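Local coordinates for protein probable molybdenum cofactor guanylyltransferase (Aquifex aeolicus, PDB 2E8B) that probably transfers a GMP moiety from GTP to Mo-molybdopterin, with magnesium as cofactor, to form the molybdopterin guanine dinucleotide cofactor, at residues A[17-25]-A[59-67]; A[92-103]-A[137-146]. One frame throughout, in Å; residues are numbered along the deposited sequence.

Contact 1: A[17-25]-A[59-67]; sequences CYVLAGGKS and IVAKDREKF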
loop_
_atom_site.group_PDB
_atom_site.type_symbol
_atom_site.label_atom_id
_atom_site.label_comp_id
_atom_site.label_asym_id
_atom_site.label_seq_id
_atom_site.Cartn_x
_atom_site.Cartn_y
_atom_site.Cartn_z
ATOM N N CYS A 17 -3.019 8.280 -2.919
ATOM C CA CYS A 17 -2.351 7.031 -2.584
ATOM C C CYS A 17 -2.033 6.963 -1.096
ATOM O O CYS A 17 -1.668 7.967 -0.478
ATOM C CB CYS A 17 -1.054 6.909 -3.388
ATOM S SG CYS A 17 -0.022 5.445 -3.067
ATOM N N TYR A 18 -2.164 5.768 -0.531
ATOM C CA TYR A 18 -1.875 5.542 0.875
ATOM C C TYR A 18 -0.699 4.591 0.982
ATOM O O TYR A 18 -0.751 3.481 0.469
ATOM C CB TYR A 18 -3.091 4.940 1.568
ATOM C CG TYR A 18 -4.221 5.918 1.667
ATOM C CD1 TYR A 18 -5.114 6.074 0.615
ATOM C CD2 TYR A 18 -4.356 6.742 2.785
ATOM C CE1 TYR A 18 -6.114 7.030 0.660
ATOM C CE2 TYR A 18 -5.357 7.705 2.846
ATOM C CZ TYR A 18 -6.230 7.843 1.777
ATOM O OH TYR A 18 -7.219 8.787 1.816
ATOM N N VAL A 19 0.367 5.052 1.627
ATOM C CA VAL A 19 1.561 4.244 1.817
ATOM C C VAL A 19 1.461 3.652 3.213
ATOM O O VAL A 19 1.429 4.384 4.205
ATOM C CB VAL A 19 2.839 5.101 1.695
ATOM C CG1 VAL A 19 4.064 4.261 2.011
ATOM C CG2 VAL A 19 2.940 5.682 0.294
ATOM N N LEU A 20 1.401 2.327 3.285
ATOM C CA LEU A 20 1.267 1.629 4.559
ATOM C C LEU A 20 2.600 1.439 5.275
ATOM O O LEU A 20 3.469 0.714 4.799
ATOM C CB LEU A 20 0.589 0.270 4.337
ATOM C CG LEU A 20 -0.723 0.322 3.549
ATOM C CD1 LEU A 20 -1.347 -1.067 3.471
ATOM C CD2 LEU A 20 -1.685 1.286 4.229
ATOM N N ALA A 21 2.743 2.087 6.429
ATOM C CA ALA A 21 3.969 2.009 7.221
ATOM C C ALA A 21 3.911 0.989 8.356
ATOM O O ALA A 21 4.943 0.650 8.935
ATOM C CB ALA A 21 4.307 3.380 7.783
ATOM N N GLY A 22 2.708 0.526 8.686
ATOM C CA GLY A 22 2.544 -0.462 9.744
ATOM C C GLY A 22 2.661 0.005 11.190
ATOM O O GLY A 22 2.539 1.183 11.511
ATOM N N GLY A 23 2.897 -0.944 12.085
ATOM C CA GLY A 23 3.024 -0.597 13.487
ATOM C C GLY A 23 4.454 -0.758 13.947
ATOM O O GLY A 23 5.381 -0.233 13.328
ATOM N N LYS A 24 4.636 -1.488 15.039
ATOM C CA LYS A 24 5.966 -1.724 15.573
ATOM C C LYS A 24 6.693 -2.716 14.672
ATOM O O LYS A 24 6.065 -3.532 13.999
ATOM C CB LYS A 24 5.868 -2.271 17.000
ATOM C CG LYS A 24 5.228 -1.297 17.986
ATOM C CD LYS A 24 5.142 -1.881 19.391
ATOM C CE LYS A 24 4.213 -3.086 19.445
ATOM N NZ LYS A 24 4.120 -3.662 20.819
ATOM N N SER A 25 8.019 -2.632 14.655
ATOM C CA SER A 25 8.830 -3.523 13.833
ATOM C C SER A 25 8.497 -4.980 14.132
ATOM O O SER A 25 8.284 -5.350 15.287
ATOM C CB SER A 25 10.314 -3.271 14.103
ATOM O OG SER A 25 10.625 -1.894 13.972
ATOM N N ILE A 59 0.655 8.751 4.576
ATOM C CA ILE A 59 1.359 7.648 5.208
ATOM C C ILE A 59 0.423 7.115 6.284
ATOM O O ILE A 59 -0.077 7.878 7.110
ATOM C CB ILE A 59 2.656 8.120 5.891
ATOM C CG1 ILE A 59 3.594 8.756 4.864
ATOM C CG2 ILE A 59 3.311 6.950 6.606
ATOM C CD1 ILE A 59 4.138 7.791 3.827
ATOM N N VAL A 60 0.158 5.816 6.259
ATOM C CA VAL A 60 -0.699 5.221 7.270
ATOM C C VAL A 60 0.229 4.605 8.310
ATOM O O VAL A 60 1.005 3.700 8.000
ATOM C CB VAL A 60 -1.600 4.122 6.677
ATOM C CG1 VAL A 60 -2.374 3.432 7.794
ATOM C CG2 VAL A 60 -2.560 4.724 5.655
ATOM N N ALA A 61 0.166 5.109 9.539
ATOM C CA ALA A 61 1.022 4.597 10.604
ATOM C C ALA A 61 0.361 4.738 11.970
ATOM O O ALA A 61 -0.563 5.531 12.139
ATOM C CB ALA A 61 2.350 5.337 10.597
ATOM N N LYS A 62 0.843 3.966 12.941
ATOM C CA LYS A 62 0.299 4.009 14.302
ATOM C C LYS A 62 0.956 5.102 15.145
ATOM O O LYS A 62 0.451 5.470 16.210
ATOM C CB LYS A 62 0.496 2.656 15.006
ATOM C CG LYS A 62 -0.201 1.470 14.348
ATOM C CD LYS A 62 -0.090 0.234 15.218
ATOM C CE LYS A 62 -0.697 -0.989 14.544
ATOM N NZ LYS A 62 -2.165 -0.837 14.319
ATOM N N ASP A 63 2.086 5.618 14.668
ATOM C CA ASP A 63 2.821 6.655 15.389
ATOM C C ASP A 63 3.226 7.780 14.436
ATOM O O ASP A 63 4.057 7.583 13.549
ATOM C CB ASP A 63 4.069 6.045 16.032
ATOM C CG ASP A 63 4.707 6.959 17.059
ATOM O OD1 ASP A 63 4.899 8.152 16.761
ATOM O OD2 ASP A 63 5.026 6.479 18.164
ATOM N N ARG A 64 2.644 8.958 14.623
ATOM C CA ARG A 64 2.941 10.095 13.759
ATOM C C ARG A 64 4.383 10.603 13.859
ATOM O O ARG A 64 5.037 10.824 12.839
ATOM C CB ARG A 64 1.962 11.241 14.045
ATOM C CG ARG A 64 2.188 12.473 13.184
ATOM C CD ARG A 64 1.040 13.472 13.276
ATOM N NE ARG A 64 -0.151 13.027 12.553
ATOM C CZ ARG A 64 -1.279 12.626 13.135
ATOM N NH1 ARG A 64 -1.380 12.613 14.457
ATOM N NH2 ARG A 64 -2.311 12.246 12.393
ATOM N N GLU A 65 4.889 10.786 15.074
ATOM C CA GLU A 65 6.257 11.282 15.234
ATOM C C GLU A 65 7.307 10.322 14.684
ATOM O O GLU A 65 8.393 10.740 14.282
ATOM C CB GLU A 65 6.545 11.585 16.707
ATOM C CG GLU A 65 5.980 12.916 17.169
ATOM C CD GLU A 65 6.536 14.084 16.369
ATOM O OE1 GLU A 65 7.775 14.245 16.339
ATOM O OE2 GLU A 65 5.736 14.838 15.774
ATOM N N LYS A 66 6.975 9.037 14.662
ATOM C CA LYS A 66 7.878 8.014 14.160
ATOM C C LYS A 66 8.176 8.234 12.678
ATOM O O LYS A 66 9.198 7.774 12.173
ATOM C CB LYS A 66 7.253 6.631 14.374
ATOM C CG LYS A 66 8.069 5.459 13.848
ATOM C CD LYS A 66 7.418 4.141 14.249
ATOM C CE LYS A 66 8.249 2.939 13.833
ATOM N NZ LYS A 66 8.329 2.777 12.358
ATOM N N PHE A 67 7.286 8.945 11.989
ATOM C CA PHE A 67 7.461 9.207 10.564
ATOM C C PHE A 67 7.533 10.684 10.202
ATOM O O PHE A 67 7.281 11.069 9.059
ATOM C CB PHE A 67 6.345 8.517 9.776
ATOM C CG PHE A 67 6.418 7.028 9.843
ATOM C CD1 PHE A 67 7.308 6.329 9.035
ATOM C CD2 PHE A 67 5.665 6.327 10.777
ATOM C CE1 PHE A 67 7.454 4.954 9.158
ATOM C CE2 PHE A 67 5.803 4.948 10.910
ATOM C CZ PHE A 67 6.700 4.259 10.100
HETATM O O HOH W 1 5.421 1.557 11.468
HETATM O O HOH W 2 3.841 3.249 13.471
HETATM O O HOH W 3 -0.083 0.700 7.671
#
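Val-19 and Ile-59 are neighbours in a parallel pairing in which Val-60 is gripped from both of its backbone polar atoms. Its N donates to Val-19 O at 2.8 Å and 172°, and its O accepts from Ala-21 N, also at 2.8 Å. On one face of the sheet Val-19 and Ile-59 lie side by side. With CG1 turned beside its own backbone N (chi1 -60°), Ile-59 brings CD1 to 3.7 Å from Val-19 CB. Ala-21 CB fills the tightest spot: it sits over one face of the Phe-67 ring, a CH-pi contact with CZ 3.4 Å away, and also touches Ile-59 CG2 and Ala-61 CB. Ile-43 of helix 32-51 covers this side. On the other face Leu-20 CD2 rests against Val-60 CB, and Val-60 CG2 meets the Tyr-18 ring obliquely.

Past the Ala-21 N to Val-60 O bond the strands separate and water enters: one bridges Gly-22 N and Val-60 O; another lies within hydrogen-bonding distance of Ala-21 O and Gly-23 O and accepts from Lys-66 NZ. Here Lys-62 CD lies 3.7 Å from Gly-23 CA, and a beta carbon on Gly-23 would run into Lys-62 CE. Lys-62 NZ forms a salt bridge with Asp-77 and hydrogen bonds to the backbone oxygens of Phe-79 and Glu-81. Strands 16-22 and 56-61, with helix 32-51 between them, form a beta-alpha-beta unit of the GT-A-like nucleotidyltransferase fold. Leu-20, Ala-21 and Gly-22, toward the C-terminal end of its first strand, are predicted to bind GTP.

Contact 2: A[92-103]-A[137-146]; sequences LKHAKEENVFVL and LVGVYSKKLL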
loop_
_atom_site.group_PDB
_atom_site.type_symbol
_atom_site.label_atom_id
_atom_site.label_comp_id
_atom_site.label_asym_id
_atom_site.label_seq_id
_atom_site.Cartn_x
_atom_site.Cartn_y
_atom_site.Cartn_z
ATOM N N LEU A 92 -8.990 3.298 3.618
ATOM C CA LEU A 92 -10.299 3.441 2.988
ATOM C C LEU A 92 -11.263 4.314 3.778
ATOM O O LEU A 92 -12.119 4.986 3.199
ATOM C CB LEU A 92 -10.902 2.065 2.732
ATOM C CG LEU A 92 -10.104 1.257 1.706
ATOM C CD1 LEU A 92 -10.707 -0.121 1.553
ATOM C CD2 LEU A 92 -10.089 1.990 0.369
ATOM N N LYS A 93 -11.119 4.310 5.098
ATOM C CA LYS A 93 -11.964 5.132 5.956
ATOM C C LYS A 93 -11.656 6.607 5.678
ATOM O O LYS A 93 -12.553 7.454 5.650
ATOM C CB LYS A 93 -11.671 4.792 7.419
ATOM C CG LYS A 93 -12.418 5.608 8.457
ATOM C CD LYS A 93 -11.981 5.166 9.850
ATOM C CE LYS A 93 -12.636 5.980 10.946
ATOM N NZ LYS A 93 -12.194 5.494 12.282
ATOM N N HIS A 94 -10.379 6.900 5.453
ATOM C CA HIS A 94 -9.923 8.259 5.189
ATOM C C HIS A 94 -10.172 8.701 3.749
ATOM O O HIS A 94 -10.357 9.885 3.489
ATOM C CB HIS A 94 -8.423 8.369 5.489
ATOM C CG HIS A 94 -7.851 9.731 5.247
ATOM N ND1 HIS A 94 -7.947 10.756 6.164
ATOM C CD2 HIS A 94 -7.171 10.236 4.190
ATOM C CE1 HIS A 94 -7.348 11.832 5.685
ATOM N NE2 HIS A 94 -6.870 11.542 4.488
ATOM N N ALA A 95 -10.168 7.746 2.823
ATOM C CA ALA A 95 -10.353 8.030 1.397
ATOM C C ALA A 95 -11.380 9.119 1.091
ATOM O O ALA A 95 -12.490 9.098 1.616
ATOM C CB ALA A 95 -10.728 6.749 0.666
ATOM N N LYS A 96 -10.996 10.065 0.236
ATOM C CA LYS A 96 -11.879 11.160 -0.158
ATOM C C LYS A 96 -12.419 10.938 -1.569
ATOM O O LYS A 96 -13.280 11.685 -2.038
ATOM C CB LYS A 96 -11.133 12.496 -0.099
ATOM C CG LYS A 96 -10.424 12.763 1.222
ATOM C CD LYS A 96 -11.352 12.609 2.419
ATOM C CE LYS A 96 -10.600 12.840 3.724
ATOM N NZ LYS A 96 -11.397 12.426 4.912
ATOM N N GLU A 97 -11.897 9.919 -2.247
ATOM C CA GLU A 97 -12.342 9.580 -3.595
ATOM C C GLU A 97 -12.813 8.126 -3.575
ATOM O O GLU A 97 -12.493 7.384 -2.648
ATOM C CB GLU A 97 -11.203 9.755 -4.605
ATOM C CG GLU A 97 -10.648 11.175 -4.692
ATOM C CD GLU A 97 -9.749 11.376 -5.900
ATOM O OE1 GLU A 97 -8.831 10.556 -6.106
ATOM O OE2 GLU A 97 -9.954 12.358 -6.645
ATOM N N GLU A 98 -13.565 7.721 -4.594
ATOM C CA GLU A 98 -14.105 6.363 -4.663
ATOM C C GLU A 98 -13.069 5.250 -4.803
ATOM O O GLU A 98 -13.270 4.141 -4.304
ATOM C CB GLU A 98 -15.113 6.258 -5.812
ATOM C CG GLU A 98 -15.721 4.873 -5.973
ATOM C CD GLU A 98 -16.391 4.382 -4.703
ATOM O OE1 GLU A 98 -17.324 5.057 -4.222
ATOM O OE2 GLU A 98 -15.983 3.319 -4.186
ATOM N N ASN A 99 -11.973 5.539 -5.492
ATOM C CA ASN A 99 -10.915 4.555 -5.682
ATOM C C ASN A 99 -9.586 5.183 -5.289
ATOM O O ASN A 99 -9.269 6.294 -5.714
ATOM C CB ASN A 99 -10.872 4.106 -7.144
ATOM C CG ASN A 99 -12.174 3.484 -7.598
ATOM O OD1 ASN A 99 -12.612 2.469 -7.056
ATOM N ND2 ASN A 99 -12.806 4.092 -8.598
ATOM N N VAL A 100 -8.813 4.480 -4.467
ATOM C CA VAL A 100 -7.526 4.998 -4.033
ATOM C C VAL A 100 -6.441 3.947 -4.195
ATOM O O VAL A 100 -6.717 2.744 -4.186
ATOM C CB VAL A 100 -7.569 5.457 -2.551
ATOM C CG1 VAL A 100 -8.639 6.532 -2.368
ATOM C CG2 VAL A 100 -7.835 4.268 -1.640
ATOM N N PHE A 101 -5.204 4.403 -4.368
ATOM C CA PHE A 101 -4.101 3.472 -4.512
ATOM C C PHE A 101 -3.560 3.115 -3.133
ATOM O O PHE A 101 -3.587 3.934 -2.206
ATOM C CB PHE A 101 -2.978 4.069 -5.365
ATOM C CG PHE A 101 -2.146 3.031 -6.055
ATOM C CD1 PHE A 101 -1.069 2.440 -5.410
ATOM C CD2 PHE A 101 -2.487 2.591 -7.332
ATOM C CE1 PHE A 101 -0.343 1.417 -6.020
ATOM C CE2 PHE A 101 -1.767 1.568 -7.952
ATOM C CZ PHE A 101 -0.692 0.980 -7.290
ATOM N N VAL A 102 -3.092 1.879 -3.001
ATOM C CA VAL A 102 -2.525 1.383 -1.754
ATOM C C VAL A 102 -1.150 0.845 -2.109
ATOM O O VAL A 102 -1.000 0.069 -3.057
ATOM C CB VAL A 102 -3.392 0.263 -1.148
ATOM C CG1 VAL A 102 -2.696 -0.337 0.069
ATOM C CG2 VAL A 102 -4.750 0.823 -0.746
ATOM N N LEU A 103 -0.148 1.260 -1.346
ATOM C CA LEU A 103 1.223 0.873 -1.624
ATOM C C LEU A 103 1.962 0.569 -0.328
ATOM O O LEU A 103 2.069 1.426 0.546
ATOM C CB LEU A 103 1.897 2.030 -2.374
ATOM C CG LEU A 103 3.258 1.900 -3.048
ATOM C CD1 LEU A 103 3.232 0.783 -4.083
ATOM C CD2 LEU A 103 3.595 3.232 -3.723
ATOM N N LEU A 137 -0.992 -5.503 -1.225
ATOM C CA LEU A 137 -0.777 -4.109 -0.857
ATOM C C LEU A 137 -0.164 -3.240 -1.949
ATOM O O LEU A 137 0.516 -2.253 -1.657
ATOM C CB LEU A 137 0.066 -4.026 0.418
ATOM C CG LEU A 137 -0.516 -4.813 1.603
ATOM C CD1 LEU A 137 0.387 -4.662 2.828
ATOM C CD2 LEU A 137 -1.919 -4.311 1.915
ATOM N N VAL A 138 -0.387 -3.629 -3.203
ATOM C CA VAL A 138 0.065 -2.857 -4.358
ATOM C C VAL A 138 -1.100 -2.885 -5.339
ATOM O O VAL A 138 -1.233 -3.798 -6.158
ATOM C CB VAL A 138 1.323 -3.450 -5.041
ATOM C CG1 VAL A 138 1.677 -2.622 -6.276
ATOM C CG2 VAL A 138 2.505 -3.448 -4.070
ATOM N N GLY A 139 -1.973 -1.893 -5.229
ATOM C CA GLY A 139 -3.114 -1.859 -6.119
ATOM C C GLY A 139 -4.099 -0.757 -5.814
ATOM O O GLY A 139 -3.855 0.113 -4.978
ATOM N N VAL A 140 -5.229 -0.803 -6.510
ATOM C CA VAL A 140 -6.280 0.179 -6.329
ATOM C C VAL A 140 -7.440 -0.503 -5.634
ATOM O O VAL A 140 -7.888 -1.570 -6.061
ATOM C CB VAL A 140 -6.757 0.745 -7.682
ATOM C CG1 VAL A 140 -7.869 1.774 -7.465
ATOM C CG2 VAL A 140 -5.584 1.395 -8.404
ATOM N N TYR A 141 -7.902 0.119 -4.554
ATOM C CA TYR A 141 -9.020 -0.389 -3.762
ATOM C C TYR A 141 -10.167 0.605 -3.773
ATOM O O TYR A 141 -9.945 1.816 -3.747
ATOM C CB TYR A 141 -8.605 -0.609 -2.305
ATOM C CG TYR A 141 -7.842 -1.885 -2.057
ATOM C CD1 TYR A 141 -6.496 -2.006 -2.411
ATOM C CD2 TYR A 141 -8.474 -2.982 -1.477
ATOM C CE1 TYR A 141 -5.795 -3.198 -2.191
ATOM C CE2 TYR A 141 -7.789 -4.175 -1.256
ATOM C CZ TYR A 141 -6.457 -4.277 -1.614
ATOM O OH TYR A 141 -5.812 -5.473 -1.409
ATOM N N SER A 142 -11.389 0.080 -3.789
ATOM C CA SER A 142 -12.596 0.898 -3.786
ATOM C C SER A 142 -13.084 1.171 -2.368
ATOM O O SER A 142 -13.105 0.281 -1.522
ATOM C CB SER A 142 -13.710 0.199 -4.569
ATOM O OG SER A 142 -14.939 0.888 -4.418
ATOM N N LYS A 143 -13.492 2.409 -2.115
ATOM C CA LYS A 143 -13.986 2.783 -0.799
ATOM C C LYS A 143 -15.260 2.000 -0.477
ATOM O O LYS A 143 -15.607 1.810 0.688
ATOM C CB LYS A 143 -14.275 4.287 -0.757
ATOM C CG LYS A 143 -14.547 4.824 0.632
ATOM C CD LYS A 143 -14.869 6.306 0.592
ATOM C CE LYS A 143 -15.195 6.830 1.980
ATOM N NZ LYS A 143 -14.024 6.757 2.896
ATOM N N LYS A 144 -15.946 1.542 -1.520
ATOM C CA LYS A 144 -17.183 0.786 -1.354
ATOM C C LYS A 144 -16.961 -0.526 -0.617
ATOM O O LYS A 144 -17.913 -1.179 -0.195
ATOM C CB LYS A 144 -17.825 0.518 -2.720
ATOM C CG LYS A 144 -18.330 1.777 -3.414
ATOM C CD LYS A 144 -18.992 1.475 -4.752
ATOM C CE LYS A 144 -19.497 2.751 -5.412
ATOM N NZ LYS A 144 -20.201 2.491 -6.699
ATOM N N LEU A 145 -15.698 -0.905 -0.458
ATOM C CA LEU A 145 -15.348 -2.140 0.235
ATOM C C LEU A 145 -15.291 -1.945 1.750
ATOM O O LEU A 145 -15.204 -2.912 2.505
ATOM C CB LEU A 145 -13.986 -2.627 -0.247
ATOM C CG LEU A 145 -13.852 -2.902 -1.740
ATOM C CD1 LEU A 145 -12.394 -3.105 -2.070
ATOM C CD2 LEU A 145 -14.675 -4.119 -2.123
ATOM N N LEU A 146 -15.340 -0.692 2.188
ATOM C CA LEU A 146 -15.261 -0.380 3.611
ATOM C C LEU A 146 -16.201 -1.202 4.496
ATOM O O LEU A 146 -15.773 -1.753 5.507
ATOM C CB LEU A 146 -15.507 1.114 3.833
ATOM C CG LEU A 146 -15.149 1.653 5.216
ATOM C CD1 LEU A 146 -13.725 1.258 5.589
ATOM C CD2 LEU A 146 -15.297 3.162 5.210
HETATM O O HOH W 4 -15.196 1.767 -6.941
#
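Val-100 and Tyr-141 pair through both backbone bonds of an antiparallel ladder, and Val-102 and Gly-139 repeat the pattern, with Val-102 N to Gly-139 O at 2.8 Å. Non-hydrogen-bonded pairs of Asn-99 with Ser-142, Phe-101 with Val-140 and Leu-103 with Val-138 complete the ladder.

Gly-139 CA makes a CH-pi contact over the Phe-101 face, 4.3 Å from the ring centroid, with Gly-139 O also above that face. Apolar pairs flank the ladder. Val-140 CG2 comes within 3.5 Å of Phe-101 CD2, the two side chains crossing at about a right angle. On the other face Val-102 CG2 packs obliquely against the Tyr-141 ring, whose hydroxyl bonds to Thr-136 O. Leu-92, from the end of helix 84-94, crosses Tyr-141 and also brings CB to Leu-146 CD1.

Polar side chains hold the far end. Glu-98, its chain bent at chi2 (56°), places OE2 2.7 Å from Ser-142 OG, which donates nearly in line with the C-O bond; Lys-144 N reaches the same oxygen through its syn lone pair. A water joins Ser-142 OG to Asn-99 OD1. Lys-143 runs extended until a bend at chi4 (65°) turns NZ onto carbonyls at and just after the end of helix 84-94: 2.6 Å to Leu-92 O, in the carbonyl plane, 3.1 Å to Ala-95 O, and weakly to Lys-93 O. A leucine in place of Lys-143 would probably leave these carbonyls without their charged donor and free the turn after the helix to shift. The ammonium sits at the C-terminal end of helix 84-94, where the helix dipole and the gathered carbonyl oxygens are likely to stabilise its positive charge; at Glu-98, two donors on one oxygen probably favour the ionised carboxylate.

Contact 1 closes before contact 2 opens along the chain, and their centres lie 16 Å apart in one mixed sheet. Strand 16-22 stands between strands 56-61 and 99-104, parallel to both; strand 140-142 then continues the sheet in the antiparallel sense. The two contacts meet directly where Tyr-18 probably hydrogen-bonds through its backbone to Phe-101 and Leu-103, and Leu-20 touches both Val-102 and Leu-137. Helix 84-94, whose last turn belongs to contact 2, also covers contact 1 through Ala-91 and Thr-90. Together they tie four neighbouring strands of the sheet; the side chain of Leu-20, predicted to bind GTP, lies about 8 Å from that of Asp-106, the predicted magnesium ligand.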